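Local coordinates for Sm domain-containing protein (Pyrococcus furiosus, PDB 1YCY) that is of unknown function but belongs to the Sm-like family and may bind RNA, at residues W14-V19 with T30-F36. Numbering follows the deposited sequence.
Sequences WKGHKV and TGTLEDF
K15 and L33 bury the most surface where the turn after helix 6-14 runs into the first strand of the Sm fold and meets strand 30-36. The K15 side chain runs alongside that strand: its CG lies 3.4 Å from L33 O, and, with the chain bent at chi3 (-59°), NZ draws level with D35 and forms a salt bridge to D35 OD1 at 3.2 Å, the hydrogen bond within it being weak. On the way the K15 and F36 side chains cross at about a right angle, K15 CE coming 3.8 Å from F36 CE2. The CA-CB bond of L33 points toward segment 14-19; L33 CD2 packs 4.1 Å from W14 CB, at the end of the helix, and L33 CB lies 4.3 Å from V19 CG2, in the strand. Its backbone is gripped as well, L33 N donating to H17 O and L33 O accepting from G16 N. Farther along, V19 and G31 form an antiparallel hydrogen-bonded pair, with G31 N approaching V19 O almost in line with the carbonyl bond at 3.0 Å. The same oxygen takes a second bond, 2.7 Å from T30 OG1, which comes from above the carbonyl plane; chi1 of -163° sets this hydroxyl opposite the backbone N of T30. A valine here would probably cost V19 O this second donor and leave it held across the hairpin by G31 N alone. On its other edge, strand 30-36 pairs with strand 40-48, a classic beta bulge at E34 and D35 facing L42. Helix 6-14 reaches L33 and F36 through L11, while W14 and V19 rest on I67 of strand 64-69, and W14 NE1 is hydrogen-bonded to Q56 of a second subunit.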
loop_
_atom_site.group_PDB
_atom_site.type_symbol
_atom_site.label_atom_id
_atom_site.label_comp_id
_atom_site.label_asym_id
_atom_site.label_seq_id
_atom_site.Cartn_x
_atom_site.Cartn_y
_atom_site.Cartn_z
ATOM N N TRP A 14 9.458 33.386 14.006
ATOM C CA TRP A 14 8.180 33.134 13.289
ATOM C C TRP A 14 6.966 33.219 14.195
ATOM O O TRP A 14 5.829 33.183 13.702
ATOM C CB TRP A 14 8.171 31.747 12.635
ATOM C CG TRP A 14 9.110 31.550 11.495
ATOM C CD1 TRP A 14 10.161 32.336 11.145
ATOM C CD2 TRP A 14 9.104 30.453 10.578
ATOM N NE1 TRP A 14 10.799 31.815 10.054
ATOM C CE2 TRP A 14 10.173 30.653 9.685
ATOM C CE3 TRP A 14 8.296 29.320 10.422
ATOM C CZ2 TRP A 14 10.462 29.757 8.644
ATOM C CZ3 TRP A 14 8.575 28.436 9.382
ATOM C CH2 TRP A 14 9.649 28.660 8.510
ATOM N N LYS A 15 7.204 33.296 15.513
ATOM C CA LYS A 15 6.120 33.446 16.494
ATOM C C LYS A 15 5.333 34.714 16.189
ATOM O O LYS A 15 5.898 35.796 16.023
ATOM C CB LYS A 15 6.653 33.489 17.931
ATOM C CG LYS A 15 5.619 33.032 18.955
ATOM C CD LYS A 15 6.030 33.333 20.394
ATOM C CE LYS A 15 7.359 32.668 20.779
ATOM N NZ LYS A 15 7.753 32.967 22.202
ATOM N N GLY A 16 4.028 34.561 16.088
ATOM C CA GLY A 16 3.174 35.640 15.680
ATOM C C GLY A 16 2.598 35.375 14.319
ATOM O O GLY A 16 1.453 35.754 14.043
ATOM N N HIS A 17 3.370 34.707 13.464
ATOM C CA HIS A 17 3.037 34.646 12.053
ATOM C C HIS A 17 2.357 33.367 11.657
ATOM O O HIS A 17 2.555 32.311 12.267
ATOM C CB HIS A 17 4.288 34.858 11.216
ATOM C CG HIS A 17 5.042 36.093 11.594
ATOM N ND1 HIS A 17 6.098 36.079 12.484
ATOM C CD2 HIS A 17 4.855 37.389 11.251
ATOM C CE1 HIS A 17 6.542 37.312 12.655
ATOM N NE2 HIS A 17 5.806 38.125 11.916
ATOM N N LYS A 18 1.530 33.501 10.623
ATOM C CA LYS A 18 0.913 32.383 9.946
ATOM C C LYS A 18 2.015 31.425 9.447
ATOM O O LYS A 18 3.095 31.862 9.022
ATOM C CB LYS A 18 0.065 32.899 8.780
ATOM C CG LYS A 18 -0.980 31.939 8.311
ATOM C CD LYS A 18 -1.955 32.580 7.322
ATOM C CE LYS A 18 -2.919 31.523 6.709
ATOM N NZ LYS A 18 -3.663 31.966 5.449
ATOM N N VAL A 19 1.757 30.123 9.547
ATOM C CA VAL A 19 2.674 29.100 9.059
ATOM C C VAL A 19 1.873 27.908 8.606
ATOM O O VAL A 19 0.793 27.660 9.139
ATOM C CB VAL A 19 3.675 28.648 10.142
ATOM C CG1 VAL A 19 4.446 29.826 10.650
ATOM C CG2 VAL A 19 2.966 27.940 11.300
ATOM N N THR A 30 -2.906 24.841 8.324
ATOM C CA THR A 30 -2.141 26.069 8.524
ATOM C C THR A 30 -2.751 26.877 9.672
ATOM O O THR A 30 -3.942 26.746 9.951
ATOM C CB THR A 30 -2.125 26.919 7.217
ATOM O OG1 THR A 30 -1.083 27.897 7.279
ATOM C CG2 THR A 30 -3.482 27.609 6.979
ATOM N N GLY A 31 -1.933 27.697 10.328
ATOM C CA GLY A 31 -2.405 28.621 11.383
ATOM C C GLY A 31 -1.279 29.406 12.051
ATOM O O GLY A 31 -0.119 29.231 11.734
ATOM N N THR A 32 -1.612 30.258 12.999
ATOM C CA THR A 32 -0.618 31.164 13.569
ATOM C C THR A 32 0.280 30.461 14.577
ATOM O O THR A 32 -0.213 29.846 15.511
ATOM C CB THR A 32 -1.316 32.365 14.286
ATOM O OG1 THR A 32 -2.174 33.047 13.358
ATOM C CG2 THR A 32 -0.279 33.339 14.875
ATOM N N LEU A 33 1.595 30.568 14.421
ATOM C CA LEU A 33 2.483 29.984 15.426
ATOM C C LEU A 33 2.353 30.745 16.754
ATOM O O LEU A 33 3.119 31.677 17.041
ATOM C CB LEU A 33 3.952 29.953 14.960
ATOM C CG LEU A 33 4.952 29.470 16.034
ATOM C CD1 LEU A 33 4.544 28.108 16.529
ATOM C CD2 LEU A 33 6.395 29.449 15.551
ATOM N N GLU A 34 1.392 30.331 17.571
ATOM C CA GLU A 34 1.215 30.926 18.905
ATOM C C GLU A 34 2.411 30.706 19.825
ATOM O O GLU A 34 2.917 31.665 20.398
ATOM C CB GLU A 34 -0.050 30.417 19.576
ATOM C CG GLU A 34 -0.154 30.817 21.039
ATOM C CD GLU A 34 -1.545 30.629 21.607
ATOM O OE1 GLU A 34 -2.531 30.668 20.824
ATOM O OE2 GLU A 34 -1.647 30.454 22.844
ATOM N N ASP A 35 2.849 29.459 19.990
ATOM C CA ASP A 35 4.048 29.196 20.795
ATOM C C ASP A 35 4.664 27.836 20.516
ATOM O O ASP A 35 4.109 27.050 19.741
ATOM C CB ASP A 35 3.735 29.331 22.285
ATOM C CG ASP A 35 4.886 29.927 23.061
ATOM O OD1 ASP A 35 5.776 30.518 22.417
ATOM O OD2 ASP A 35 4.917 29.807 24.309
ATOM N N PHE A 36 5.807 27.560 21.144
ATOM C CA PHE A 36 6.537 26.334 20.885
ATOM C C PHE A 36 7.625 26.025 21.920
ATOM O O PHE A 36 8.020 26.891 22.706
ATOM C CB PHE A 36 7.233 26.475 19.537
ATOM C CG PHE A 36 8.354 27.480 19.551
ATOM C CD1 PHE A 36 9.637 27.099 19.933
ATOM C CD2 PHE A 36 8.121 28.801 19.207
ATOM C CE1 PHE A 36 10.668 28.013 19.961
ATOM C CE2 PHE A 36 9.145 29.729 19.236
ATOM C CZ PHE A 36 10.425 29.335 19.612
#